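Local coordinates for proteasome assembly chaperone family protein (Thermoplasma acidophilum, PDB 3GAA), which is of unknown function but belongs to the PAC2 family and may act as a chaperone in proteasome assembly, at residues A44-E49 with E220-A225; G72-H77 with D227-K232; T109-I114 with L176-T181; A119-I124 with K145-K150. One frame throughout, in Å; residues are numbered along the deposited sequence.

Contact 1 of 4, residues A44-E49 with E220-A225; sequences ASYIVE and EEQVKA
The first turns of the long helix 219-243, part of a predicted coiled coil, pack against helix 39-51 through Gln-222 and Val-223, which meet Tyr-46 and Glu-49. The two helix segments run at 127° to each other, with their axes 10.4 Å apart at the closest, and Tyr-46 and Val-223 bring their CA atoms nearest together. Gln-222 does most of the reaching: its side chain is stretched out, with CG anti to the backbone N (chi1 173°), and this carries the amide across to helix 39-51. There it passes the Tyr-46 ring at about a right angle, Gln-222 CD lying 3.6 Å from Tyr-46 CD2, with the amide and ring planes inclined by 49°. The carboxylate of Glu-49 stands at the far end of the amide, Glu-49 OE1 being 3.7 Å from Gln-222 CD and the two flat groups steeply turned against each other. Val-223 CG2 meets Tyr-46 CD2 at 4.2 Å, an apolar touch between two buried residues. Tyr-46 also lies on Ile-203 of helix 196-210 and on Leu-219, while Val-223 rests on Pro-196; Ala-44 and Ile-47 turn to strand 89-94, placing helix 39-51 between the sheet and helix 219-243.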
loop_
_atom_site.group_PDB
_atom_site.type_symbol
_atom_site.label_atom_id
_atom_site.label_comp_id
_atom_site.label_asym_id
_atom_site.label_seq_id
_atom_site.Cartn_x
_atom_site.Cartn_y
_atom_site.Cartn_z
ATOM N N ALA A 44 2.730 -41.194 -2.441
ATOM C CA ALA A 44 3.645 -40.043 -2.420
ATOM C C ALA A 44 4.913 -40.507 -1.803
ATOM O O ALA A 44 5.945 -40.455 -2.460
ATOM C CB ALA A 44 3.110 -38.878 -1.620
ATOM N N SER A 45 4.856 -41.020 -0.578
ATOM C CA SER A 45 6.076 -41.483 0.080
ATOM C C SER A 45 6.819 -42.536 -0.670
ATOM O O SER A 45 8.036 -42.416 -0.842
ATOM C CB SER A 45 5.763 -42.047 1.408
ATOM O OG SER A 45 5.215 -41.001 2.107
ATOM N N TYR A 46 6.102 -43.566 -1.099
ATOM C CA TYR A 46 6.732 -44.587 -1.896
ATOM C C TYR A 46 7.514 -43.967 -3.027
ATOM O O TYR A 46 8.680 -44.242 -3.145
ATOM C CB TYR A 46 5.726 -45.540 -2.483
ATOM C CG TYR A 46 6.387 -46.629 -3.282
ATOM C CD1 TYR A 46 6.369 -46.601 -4.659
ATOM C CD2 TYR A 46 7.054 -47.683 -2.657
ATOM C CE1 TYR A 46 6.975 -47.611 -5.404
ATOM C CE2 TYR A 46 7.653 -48.688 -3.391
ATOM C CZ TYR A 46 7.604 -48.636 -4.777
ATOM O OH TYR A 46 8.196 -49.584 -5.558
ATOM N N ILE A 47 6.897 -43.114 -3.847
ATOM C CA ILE A 47 7.561 -42.755 -5.068
ATOM C C ILE A 47 8.767 -41.843 -4.734
ATOM O O ILE A 47 9.825 -41.959 -5.330
ATOM C CB ILE A 47 6.595 -42.261 -6.274
ATOM C CG1 ILE A 47 6.803 -40.805 -6.567
ATOM C CG2 ILE A 47 5.048 -42.536 -6.162
ATOM C CD1 ILE A 47 8.043 -40.564 -7.461
ATOM N N VAL A 48 8.610 -40.972 -3.742
ATOM C CA VAL A 48 9.697 -40.125 -3.229
ATOM C C VAL A 48 10.884 -40.984 -2.920
ATOM O O VAL A 48 11.991 -40.741 -3.398
ATOM C CB VAL A 48 9.347 -39.429 -1.891
ATOM C CG1 VAL A 48 10.594 -38.999 -1.182
ATOM C CG2 VAL A 48 8.439 -38.193 -2.102
ATOM N N GLU A 49 10.675 -42.016 -2.130
ATOM C CA GLU A 49 11.761 -42.935 -1.855
ATOM C C GLU A 49 12.254 -43.639 -3.101
ATOM O O GLU A 49 13.445 -43.729 -3.302
ATOM C CB GLU A 49 11.363 -43.973 -0.834
ATOM C CG GLU A 49 12.588 -44.795 -0.324
ATOM C CD GLU A 49 13.024 -45.925 -1.290
ATOM O OE1 GLU A 49 12.154 -46.382 -2.100
ATOM O OE2 GLU A 49 14.228 -46.347 -1.260
ATOM N N GLU A 220 5.577 -54.015 -1.486
ATOM C CA GLU A 220 4.625 -54.396 -0.472
ATOM C C GLU A 220 5.268 -54.226 0.888
ATOM O O GLU A 220 4.627 -53.678 1.793
ATOM C CB GLU A 220 4.114 -55.803 -0.698
ATOM C CG GLU A 220 3.307 -55.921 -2.033
ATOM C CD GLU A 220 4.168 -56.076 -3.383
ATOM O OE1 GLU A 220 5.237 -55.419 -3.566
ATOM O OE2 GLU A 220 3.735 -56.857 -4.284
ATOM N N GLU A 221 6.537 -54.635 1.023
ATOM C CA GLU A 221 7.212 -54.505 2.288
ATOM C C GLU A 221 7.411 -53.056 2.605
ATOM O O GLU A 221 7.233 -52.633 3.730
ATOM C CB GLU A 221 8.546 -55.213 2.306
ATOM C CG GLU A 221 8.440 -56.715 2.378
ATOM C CD GLU A 221 7.631 -57.264 3.606
ATOM O OE1 GLU A 221 6.637 -58.031 3.386
ATOM O OE2 GLU A 221 7.993 -56.951 4.774
ATOM N N GLN A 222 7.739 -52.251 1.623
ATOM C CA GLN A 222 8.003 -50.882 1.945
ATOM C C GLN A 222 6.734 -50.209 2.384
ATOM O O GLN A 222 6.733 -49.351 3.235
ATOM C CB GLN A 222 8.611 -50.154 0.759
ATOM C CG GLN A 222 8.747 -48.672 1.013
ATOM C CD GLN A 222 9.552 -47.972 -0.045
ATOM O OE1 GLN A 222 9.656 -46.722 -0.065
ATOM N NE2 GLN A 222 10.122 -48.763 -0.952
ATOM N N VAL A 223 5.636 -50.562 1.774
ATOM C CA VAL A 223 4.422 -49.823 2.016
ATOM C C VAL A 223 3.728 -50.259 3.294
ATOM O O VAL A 223 3.104 -49.463 3.917
ATOM C CB VAL A 223 3.486 -49.995 0.834
ATOM C CG1 VAL A 223 2.046 -49.890 1.275
ATOM C CG2 VAL A 223 3.888 -48.981 -0.264
ATOM N N LYS A 224 3.830 -51.529 3.675
ATOM C CA LYS A 224 3.346 -51.964 4.974
ATOM C C LYS A 224 4.068 -51.197 6.072
ATOM O O LYS A 224 3.458 -50.759 7.051
ATOM C CB LYS A 224 3.594 -53.454 5.202
ATOM C CG LYS A 224 2.783 -54.446 4.349
ATOM C CD LYS A 224 3.342 -55.872 4.539
ATOM C CE LYS A 224 3.256 -56.731 3.254
ATOM N NZ LYS A 224 4.208 -57.919 3.262
ATOM N N ALA A 225 5.373 -51.044 5.922
ATOM C CA ALA A 225 6.146 -50.322 6.906
ATOM C C ALA A 225 5.608 -48.908 7.020
ATOM O O ALA A 225 5.409 -48.436 8.088
ATOM C CB ALA A 225 7.646 -50.328 6.542
#

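Contact 2 of 4, residues G72-H77 with D227-K232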
loop_
_atom_site.group_PDB
_atom_site.type_symbol
_atom_site.label_atom_id
_atom_site.label_comp_id
_atom_site.label_asym_id
_atom_site.label_seq_id
_atom_site.Cartn_x
_atom_site.Cartn_y
_atom_site.Cartn_z
ATOM N N GLY A 72 8.813 -42.736 13.401
ATOM C CA GLY A 72 10.087 -43.369 13.126
ATOM C C GLY A 72 11.302 -42.485 13.413
ATOM O O GLY A 72 12.315 -42.588 12.707
ATOM N N GLY A 73 11.224 -41.606 14.413
ATOM C CA GLY A 73 12.351 -40.733 14.752
ATOM C C GLY A 73 12.957 -39.906 13.607
ATOM O O GLY A 73 14.140 -39.555 13.649
ATOM N N LYS A 74 12.158 -39.577 12.596
ATOM C CA LYS A 74 12.619 -38.694 11.542
ATOM C C LYS A 74 11.820 -37.415 11.720
ATOM O O LYS A 74 10.628 -37.384 11.449
ATOM C CB LYS A 74 12.409 -39.318 10.137
ATOM C CG LYS A 74 12.468 -40.890 10.133
ATOM C CD LYS A 74 12.234 -41.564 8.715
ATOM C CE LYS A 74 10.812 -41.279 8.081
ATOM N NZ LYS A 74 9.632 -42.108 8.647
ATOM N N LEU A 75 12.449 -36.365 12.216
ATOM C CA LEU A 75 11.732 -35.094 12.327
ATOM C C LEU A 75 11.444 -34.470 10.948
ATOM O O LEU A 75 12.335 -34.291 10.138
ATOM C CB LEU A 75 12.525 -34.127 13.195
ATOM C CG LEU A 75 11.819 -32.862 13.666
ATOM C CD1 LEU A 75 10.587 -33.263 14.490
ATOM C CD2 LEU A 75 12.778 -31.969 14.462
ATOM N N ARG A 76 10.192 -34.163 10.654
ATOM C CA ARG A 76 9.924 -33.305 9.519
ATOM C C ARG A 76 8.650 -32.509 9.578
ATOM O O ARG A 76 7.694 -32.818 10.293
ATOM C CB ARG A 76 9.953 -34.015 8.178
ATOM C CG ARG A 76 9.927 -35.468 8.164
ATOM C CD ARG A 76 8.607 -36.054 8.414
ATOM N NE ARG A 76 8.835 -37.337 9.077
ATOM C CZ ARG A 76 8.130 -38.449 8.930
ATOM N NH1 ARG A 76 8.483 -39.501 9.658
ATOM N NH2 ARG A 76 7.079 -38.521 8.118
ATOM N N HIS A 77 8.660 -31.471 8.767
ATOM C CA HIS A 77 7.490 -30.679 8.563
ATOM C C HIS A 77 6.459 -31.495 7.756
ATOM O O HIS A 77 6.810 -32.222 6.823
ATOM C CB HIS A 77 7.947 -29.428 7.819
ATOM C CG HIS A 77 6.897 -28.396 7.651
ATOM N ND1 HIS A 77 5.913 -28.491 6.691
ATOM C CD2 HIS A 77 6.701 -27.220 8.285
ATOM C CE1 HIS A 77 5.151 -27.415 6.743
ATOM N NE2 HIS A 77 5.617 -26.621 7.693
ATOM N N ASP A 227 2.567 -47.831 6.173
ATOM C CA ASP A 227 1.265 -47.936 6.766
ATOM C C ASP A 227 1.280 -47.877 8.316
ATOM O O ASP A 227 0.592 -47.027 8.897
ATOM C CB ASP A 227 0.585 -49.200 6.274
ATOM C CG ASP A 227 -0.898 -49.233 6.615
ATOM O OD1 ASP A 227 -1.248 -49.932 7.611
ATOM O OD2 ASP A 227 -1.697 -48.546 5.913
ATOM N N GLU A 228 2.054 -48.731 8.991
ATOM C CA GLU A 228 2.096 -48.680 10.452
ATOM C C GLU A 228 2.414 -47.255 10.886
ATOM O O GLU A 228 1.689 -46.651 11.679
ATOM C CB GLU A 228 3.122 -49.646 11.060
ATOM C CG GLU A 228 3.022 -51.176 10.608
ATOM C CD GLU A 228 1.549 -51.737 10.260
ATOM O OE1 GLU A 228 1.246 -51.992 9.029
ATOM O OE2 GLU A 228 0.721 -51.943 11.224
ATOM N N GLN A 229 3.467 -46.684 10.317
ATOM C CA GLN A 229 3.816 -45.292 10.616
ATOM C C GLN A 229 2.675 -44.298 10.425
ATOM O O GLN A 229 2.335 -43.578 11.339
ATOM C CB GLN A 229 5.012 -44.858 9.793
ATOM C CG GLN A 229 6.272 -45.644 10.089
ATOM C CD GLN A 229 7.468 -44.978 9.504
ATOM O OE1 GLN A 229 7.339 -44.033 8.697
ATOM N NE2 GLN A 229 8.647 -45.428 9.911
ATOM N N ILE A 230 2.088 -44.274 9.242
ATOM C CA ILE A 230 0.969 -43.387 8.967
ATOM C C ILE A 230 -0.216 -43.574 9.932
ATOM O O ILE A 230 -0.876 -42.613 10.313
ATOM C CB ILE A 230 0.440 -43.614 7.534
ATOM C CG1 ILE A 230 1.029 -42.597 6.573
ATOM C CG2 ILE A 230 -1.087 -43.505 7.501
ATOM C CD1 ILE A 230 2.547 -42.516 6.597
ATOM N N LYS A 231 -0.490 -44.824 10.287
ATOM C CA LYS A 231 -1.573 -45.177 11.193
ATOM C C LYS A 231 -1.325 -44.570 12.561
ATOM O O LYS A 231 -2.219 -44.034 13.158
ATOM C CB LYS A 231 -1.633 -46.697 11.318
ATOM C CG LYS A 231 -3.000 -47.310 11.349
ATOM C CD LYS A 231 -3.437 -47.700 12.763
ATOM C CE LYS A 231 -4.443 -48.883 12.798
ATOM N NZ LYS A 231 -3.777 -50.239 12.939
ATOM N N LYS A 232 -0.095 -44.648 13.043
ATOM C CA LYS A 232 0.270 -44.038 14.314
ATOM C C LYS A 232 -0.054 -42.547 14.338
ATOM O O LYS A 232 -0.421 -41.952 15.354
ATOM C CB LYS A 232 1.764 -44.179 14.565
ATOM C CG LYS A 232 2.242 -45.531 15.035
ATOM C CD LYS A 232 3.521 -45.333 15.873
ATOM C CE LYS A 232 4.489 -46.501 15.799
ATOM N NZ LYS A 232 3.862 -47.749 16.325
#
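Lys-74 and Gln-229 meet with their side chains crossing at about a right angle, the ammonium end of one set against the amide end of the other. Gln-229 projects from helix 219-243 as an extended chain, whereas Lys-74 folds near its tip (chi3 -62°, chi4 -78°), which brings NZ round to the amide. Lys-74 NZ then lies 3.0 Å from Gln-229 OE1. The other end of the amide faces the turn of the 72-77 loop, where Gln-229 NE2 is 4.1 Å from Gly-72 CA. Arg-76 braces the loop from within: its NE donates to Lys-74 O over 3.0 Å with an N-H...O angle of 160°. The acceptor lies close to the guanidinium plane, but the donor stands well above the carbonyl plane. This contact joins the loop between strands 68-69 and 79-83 to the predicted coiled-coil helix at the surface. The cationic ends of Lys-74 and Arg-76 belong to the same loop; the Glu-95 carboxylate balances Arg-76 through a salt bridge to NH2, and Val-71 O is a weak hydrogen-bond partner of Lys-74 NZ, so the meeting with the neutral amide is polar and not a charge pair.

Contact 3 of 4, residues T109-I114 with L176-T181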
loop_
_atom_site.group_PDB
_atom_site.type_symbol
_atom_site.label_atom_id
_atom_site.label_comp_id
_atom_site.label_asym_id
_atom_site.label_seq_id
_atom_site.Cartn_x
_atom_site.Cartn_y
_atom_site.Cartn_z
ATOM N N THR A 109 -2.352 -21.769 -2.998
ATOM C CA THR A 109 -0.952 -21.560 -2.785
ATOM C C THR A 109 -0.145 -22.590 -3.581
ATOM O O THR A 109 0.749 -22.256 -4.373
ATOM C CB THR A 109 -0.657 -21.716 -1.284
ATOM O OG1 THR A 109 -1.308 -20.656 -0.562
ATOM C CG2 THR A 109 0.838 -21.708 -0.989
ATOM N N LEU A 110 -0.459 -23.856 -3.370
ATOM C CA LEU A 110 0.180 -24.931 -4.121
ATOM C C LEU A 110 0.127 -24.713 -5.619
ATOM O O LEU A 110 1.156 -24.840 -6.302
ATOM C CB LEU A 110 -0.453 -26.282 -3.803
ATOM C CG LEU A 110 0.335 -27.487 -4.286
ATOM C CD1 LEU A 110 1.734 -27.548 -3.646
ATOM C CD2 LEU A 110 -0.471 -28.678 -3.950
ATOM N N MET A 111 -1.048 -24.381 -6.141
ATOM C CA MET A 111 -1.156 -24.247 -7.575
ATOM C C MET A 111 -0.471 -23.027 -8.126
ATOM O O MET A 111 -0.124 -23.043 -9.293
ATOM C CB MET A 111 -2.591 -24.380 -8.056
ATOM C CG MET A 111 -3.063 -25.871 -8.022
ATOM S SD MET A 111 -1.990 -26.918 -9.051
ATOM C CE MET A 111 -2.197 -26.014 -10.650
ATOM N N ASN A 112 -0.233 -21.999 -7.304
ATOM C CA ASN A 112 0.602 -20.861 -7.722
ATOM C C ASN A 112 2.050 -21.272 -7.909
ATOM O O ASN A 112 2.686 -20.905 -8.868
ATOM C CB ASN A 112 0.558 -19.697 -6.714
ATOM C CG ASN A 112 -0.638 -18.777 -6.917
ATOM O OD1 ASN A 112 -1.313 -18.390 -5.961
ATOM N ND2 ASN A 112 -0.907 -18.414 -8.169
ATOM N N TRP A 113 2.582 -22.040 -6.993
ATOM C CA TRP A 113 3.971 -22.433 -7.105
ATOM C C TRP A 113 4.146 -23.396 -8.258
ATOM O O TRP A 113 5.106 -23.321 -8.971
ATOM C CB TRP A 113 4.381 -23.102 -5.806
ATOM C CG TRP A 113 5.773 -23.490 -5.707
ATOM C CD1 TRP A 113 6.731 -22.782 -5.148
ATOM C CD2 TRP A 113 6.362 -24.743 -6.120
ATOM N NE1 TRP A 113 7.917 -23.481 -5.187
ATOM C CE2 TRP A 113 7.720 -24.681 -5.804
ATOM C CE3 TRP A 113 5.865 -25.898 -6.736
ATOM C CZ2 TRP A 113 8.612 -25.714 -6.073
ATOM C CZ3 TRP A 113 6.764 -26.945 -7.006
ATOM C CH2 TRP A 113 8.127 -26.829 -6.672
ATOM N N ILE A 114 3.203 -24.316 -8.403
ATOM C CA ILE A 114 3.288 -25.324 -9.409
ATOM C C ILE A 114 3.113 -24.686 -10.760
ATOM O O ILE A 114 3.778 -25.060 -11.679
ATOM C CB ILE A 114 2.245 -26.432 -9.174
ATOM C CG1 ILE A 114 2.692 -27.298 -8.020
ATOM C CG2 ILE A 114 2.142 -27.359 -10.338
ATOM C CD1 ILE A 114 1.661 -28.306 -7.636
ATOM N N LEU A 176 -8.307 -26.476 -13.941
ATOM C CA LEU A 176 -9.247 -26.180 -15.010
ATOM C C LEU A 176 -9.183 -24.694 -15.331
ATOM O O LEU A 176 -9.186 -24.317 -16.470
ATOM C CB LEU A 176 -10.671 -26.561 -14.655
ATOM C CG LEU A 176 -11.287 -27.961 -14.886
ATOM C CD1 LEU A 176 -10.487 -28.819 -15.824
ATOM C CD2 LEU A 176 -11.647 -28.706 -13.550
ATOM N N VAL A 177 -9.088 -23.844 -14.345
ATOM C CA VAL A 177 -9.006 -22.433 -14.635
ATOM C C VAL A 177 -7.656 -21.996 -15.231
ATOM O O VAL A 177 -7.565 -21.177 -16.176
ATOM C CB VAL A 177 -9.286 -21.619 -13.403
ATOM C CG1 VAL A 177 -9.032 -20.233 -13.769
ATOM C CG2 VAL A 177 -10.797 -21.866 -12.939
ATOM N N ARG A 178 -6.591 -22.558 -14.705
ATOM C CA ARG A 178 -5.273 -22.215 -15.185
ATOM C C ARG A 178 -4.929 -22.816 -16.529
ATOM O O ARG A 178 -3.892 -22.502 -17.063
ATOM C CB ARG A 178 -4.252 -22.667 -14.163
ATOM C CG ARG A 178 -4.322 -21.856 -12.900
ATOM C CD ARG A 178 -3.513 -22.508 -11.836
ATOM N NE ARG A 178 -3.673 -21.899 -10.520
ATOM C CZ ARG A 178 -2.970 -20.862 -10.109
ATOM N NH1 ARG A 178 -2.074 -20.326 -10.909
ATOM N NH2 ARG A 178 -3.128 -20.372 -8.895
ATOM N N LYS A 179 -5.797 -23.664 -17.069
ATOM C CA LYS A 179 -5.509 -24.530 -18.222
ATOM C C LYS A 179 -4.252 -25.386 -18.152
ATOM O O LYS A 179 -3.531 -25.496 -19.105
ATOM C CB LYS A 179 -5.545 -23.724 -19.512
ATOM C CG LYS A 179 -6.966 -23.420 -19.968
ATOM C CD LYS A 179 -7.101 -23.471 -21.526
ATOM C CE LYS A 179 -7.182 -24.936 -22.063
ATOM N NZ LYS A 179 -8.513 -25.631 -21.762
ATOM N N ILE A 180 -3.989 -25.982 -17.006
ATOM C CA ILE A 180 -3.002 -27.063 -16.887
ATOM C C ILE A 180 -3.783 -28.372 -16.762
ATOM O O ILE A 180 -4.858 -28.371 -16.167
ATOM C CB ILE A 180 -2.214 -26.955 -15.605
ATOM C CG1 ILE A 180 -1.561 -25.580 -15.495
ATOM C CG2 ILE A 180 -1.217 -28.100 -15.539
ATOM C CD1 ILE A 180 -0.802 -25.386 -14.220
ATOM N N THR A 181 -3.254 -29.468 -17.293
ATOM C CA THR A 181 -3.965 -30.745 -17.296
ATOM C C THR A 181 -3.898 -31.287 -15.915
ATOM O O THR A 181 -2.800 -31.420 -15.400
ATOM C CB THR A 181 -3.304 -31.795 -18.210
ATOM O OG1 THR A 181 -3.298 -31.292 -19.539
ATOM C CG2 THR A 181 -4.090 -33.116 -18.157
#
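Met-111, midway along helix 103-117, faces Arg-178 at the end of helix 166-178 with their CA atoms 8.9 Å apart; beyond Arg-178 the chain leaves the helix in a Schellman motif, where Lys-179 takes a positive phi, and Ile-180 leads on into strand 181-190. The Met-111 and Arg-178 side chains run alongside in reverse sense, Met-111 CB 3.7 Å from Arg-178 NE and Met-111 CE reaching back to 3.9 Å from Arg-178 CD. The bends at chi2 and chi3 (-58° and -57°) curl the methionine, and its methyl meets the end of Ile-180 tip to tip, with CE 3.9 Å from Ile-180 CD1. Above the guanidinium stands Met-111 O, 3.6 Å from the plane and over its centre. The amide of Asn-112 comes to the edge of the same group, nearly perpendicular to it, with Asn-112 CG 3.6 Å from Arg-178 NH2. Salt bridges from NE to Glu-174 and from NH1 to Asp-115 hold the guanidinium within this buried site, and Met-17 of a third subunit packs on Arg-178. Met-111 also rests on Ile-122 of strand 121-130, which Ile-171 of helix 166-178 touches too; helices 103-117 and 166-178 thus lie side by side on one face of the sheet, as in alpha/beta folds, and helix 103-117 is itself the link of a beta-alpha-beta crossover from strand 89-94 to strand 121-130.

Contact 4 of 4, residues A119-I124 with K145-K150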
loop_
_atom_site.group_PDB
_atom_site.type_symbol
_atom_site.label_atom_id
_atom_site.label_comp_id
_atom_site.label_asym_id
_atom_site.label_seq_id
_atom_site.Cartn_x
_atom_site.Cartn_y
_atom_site.Cartn_z
ATOM N N ALA A 119 4.914 -26.665 -14.464
ATOM C CA ALA A 119 4.386 -28.041 -14.476
ATOM C C ALA A 119 3.431 -28.274 -15.645
ATOM O O ALA A 119 2.631 -27.432 -15.951
ATOM C CB ALA A 119 3.729 -28.359 -13.189
ATOM N N SER A 120 3.541 -29.421 -16.294
ATOM C CA SER A 120 2.704 -29.757 -17.438
ATOM C C SER A 120 1.398 -30.392 -16.977
ATOM O O SER A 120 0.369 -30.004 -17.463
ATOM C CB SER A 120 3.446 -30.710 -18.360
ATOM O OG SER A 120 4.301 -31.574 -17.605
ATOM N N GLU A 121 1.435 -31.340 -16.035
ATOM C CA GLU A 121 0.264 -32.147 -15.636
ATOM C C GLU A 121 0.308 -32.451 -14.141
ATOM O O GLU A 121 1.359 -32.830 -13.635
ATOM C CB GLU A 121 0.256 -33.499 -16.345
ATOM C CG GLU A 121 0.751 -33.505 -17.817
ATOM C CD GLU A 121 -0.309 -33.995 -18.822
ATOM O OE1 GLU A 121 -1.156 -34.873 -18.460
ATOM O OE2 GLU A 121 -0.284 -33.510 -19.989
ATOM N N ILE A 122 -0.826 -32.354 -13.459
ATOM C CA ILE A 122 -0.890 -32.625 -12.041
ATOM C C ILE A 122 -1.704 -33.854 -11.813
ATOM O O ILE A 122 -2.759 -33.932 -12.334
ATOM C CB ILE A 122 -1.557 -31.468 -11.315
ATOM C CG1 ILE A 122 -0.738 -30.214 -11.587
ATOM C CG2 ILE A 122 -1.622 -31.692 -9.825
ATOM C CD1 ILE A 122 -1.469 -28.976 -11.209
ATOM N N VAL A 123 -1.231 -34.823 -11.054
ATOM C CA VAL A 123 -2.015 -36.023 -10.854
ATOM C C VAL A 123 -2.323 -36.083 -9.398
ATOM O O VAL A 123 -1.418 -35.944 -8.593
ATOM C CB VAL A 123 -1.213 -37.245 -11.231
ATOM C CG1 VAL A 123 -2.031 -38.433 -11.085
ATOM C CG2 VAL A 123 -0.703 -37.111 -12.641
ATOM N N ILE A 124 -3.584 -36.270 -9.027
ATOM C CA ILE A 124 -3.916 -36.419 -7.593
ATOM C C ILE A 124 -4.209 -37.872 -7.242
ATOM O O ILE A 124 -5.060 -38.531 -7.884
ATOM C CB ILE A 124 -5.071 -35.572 -7.166
ATOM C CG1 ILE A 124 -4.722 -34.105 -7.375
ATOM C CG2 ILE A 124 -5.340 -35.819 -5.729
ATOM C CD1 ILE A 124 -5.856 -33.315 -7.990
ATOM N N LYS A 145 -12.435 -35.405 -20.974
ATOM C CA LYS A 145 -12.890 -36.417 -21.927
ATOM C C LYS A 145 -11.755 -36.971 -22.765
ATOM O O LYS A 145 -11.540 -38.171 -22.839
ATOM C CB LYS A 145 -13.986 -35.866 -22.844
ATOM C CG LYS A 145 -15.418 -36.219 -22.404
ATOM C CD LYS A 145 -16.422 -36.267 -23.628
ATOM C CE LYS A 145 -17.852 -36.848 -23.255
ATOM N NZ LYS A 145 -18.902 -35.825 -22.830
ATOM N N PRO A 146 -11.014 -36.109 -23.405
ATOM C CA PRO A 146 -9.948 -36.672 -24.222
ATOM C C PRO A 146 -8.941 -37.594 -23.458
ATOM O O PRO A 146 -8.541 -38.668 -23.970
ATOM C CB PRO A 146 -9.263 -35.439 -24.795
ATOM C CG PRO A 146 -10.257 -34.363 -24.645
ATOM C CD PRO A 146 -11.093 -34.657 -23.468
ATOM N N LYS A 147 -8.549 -37.178 -22.253
ATOM C CA LYS A 147 -7.776 -38.033 -21.371
ATOM C C LYS A 147 -8.575 -39.298 -20.974
ATOM O O LYS A 147 -8.102 -40.423 -21.166
ATOM C CB LYS A 147 -7.302 -37.256 -20.145
ATOM C CG LYS A 147 -5.993 -36.470 -20.365
ATOM C CD LYS A 147 -4.753 -37.357 -20.049
ATOM C CE LYS A 147 -3.416 -36.650 -20.308
ATOM N NZ LYS A 147 -2.252 -37.364 -19.673
ATOM N N LEU A 148 -9.780 -39.117 -20.440
ATOM C CA LEU A 148 -10.625 -40.256 -20.041
ATOM C C LEU A 148 -10.728 -41.330 -21.118
ATOM O O LEU A 148 -10.767 -42.509 -20.815
ATOM C CB LEU A 148 -12.042 -39.794 -19.725
ATOM C CG LEU A 148 -12.331 -39.322 -18.332
ATOM C CD1 LEU A 148 -13.787 -38.967 -18.243
ATOM C CD2 LEU A 148 -12.006 -40.430 -17.398
ATOM N N ASP A 149 -10.764 -40.899 -22.371
ATOM C CA ASP A 149 -10.882 -41.783 -23.510
ATOM C C ASP A 149 -9.626 -42.570 -23.788
ATOM O O ASP A 149 -9.731 -43.758 -24.025
ATOM C CB ASP A 149 -11.343 -40.987 -24.738
ATOM C CG ASP A 149 -12.891 -40.665 -24.699
ATOM O OD1 ASP A 149 -13.501 -40.525 -23.576
ATOM O OD2 ASP A 149 -13.503 -40.561 -25.807
ATOM N N LYS A 150 -8.451 -41.938 -23.744
ATOM C CA LYS A 150 -7.177 -42.672 -23.751
ATOM C C LYS A 150 -7.134 -43.671 -22.596
ATOM O O LYS A 150 -6.954 -44.858 -22.798
ATOM C CB LYS A 150 -5.990 -41.726 -23.613
ATOM C CG LYS A 150 -5.772 -40.724 -24.770
ATOM C CD LYS A 150 -4.291 -40.172 -24.816
ATOM C CE LYS A 150 -4.155 -38.630 -25.114
ATOM N NZ LYS A 150 -3.987 -37.771 -23.821
#
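Lys-147 on helix 145-153 and Glu-121 at the start of strand 121-130 form a salt bridge that ties the edge of the alpha/beta fold to an inner strand of its mixed sheet. From CB the lysine chain sets out with CG beside the backbone N (chi1 -85°), turns sharply at chi2 (-88°), and then runs straight through CD to its tip. CE is the first atom to meet the partner, 3.4 Å from Glu-121 OE1. NZ goes further and donates a hydrogen bond to Glu-121 OE1 over 3.0 Å. The glutamate, bent at its own chi2, reaches from the other side; between them the two chains bridge backbones whose nearest CA atoms, those of Glu-121 and Lys-147, are 11.5 Å apart. Tyr-210, the last residue of helix 196-210, has its OH hydrogen-bonded to both Glu-121 OE1 and Lys-147 NZ and closes a triangle of polar atoms. Lys-150 NZ, 6.7 Å from Glu-121 OE1, adds positive charge nearby and probably favours the anionic carboxylate. Lys-147 NZ approaches OE1 on the syn side of the carboxylate, 29° out of its plane.

How the contacts relate
Contact 3 is the buried one, contact 1 is partly buried, and contacts 2 and 4 lie at the surface. Contacts 1 and 2 share helix 219-243, using consecutive parts of it to hold first helix 39-51 and then a loop; their centres are about 12 Å apart. Contacts 3 and 4 touch directly: Ile-122 N probably bonds to Thr-181 O between adjacent strands, and Ile-114 CG2 packs on Ala-119 CB. Both also meet the third subunit, and both lie within the chain loops closed by contacts 1 and 2. Chemistry follows place: apolar contacts accompany a buried guanidinium in contact 3, aromatic and amide groups mix in contact 1, and charged or polar ends dominate contacts 2 and 4.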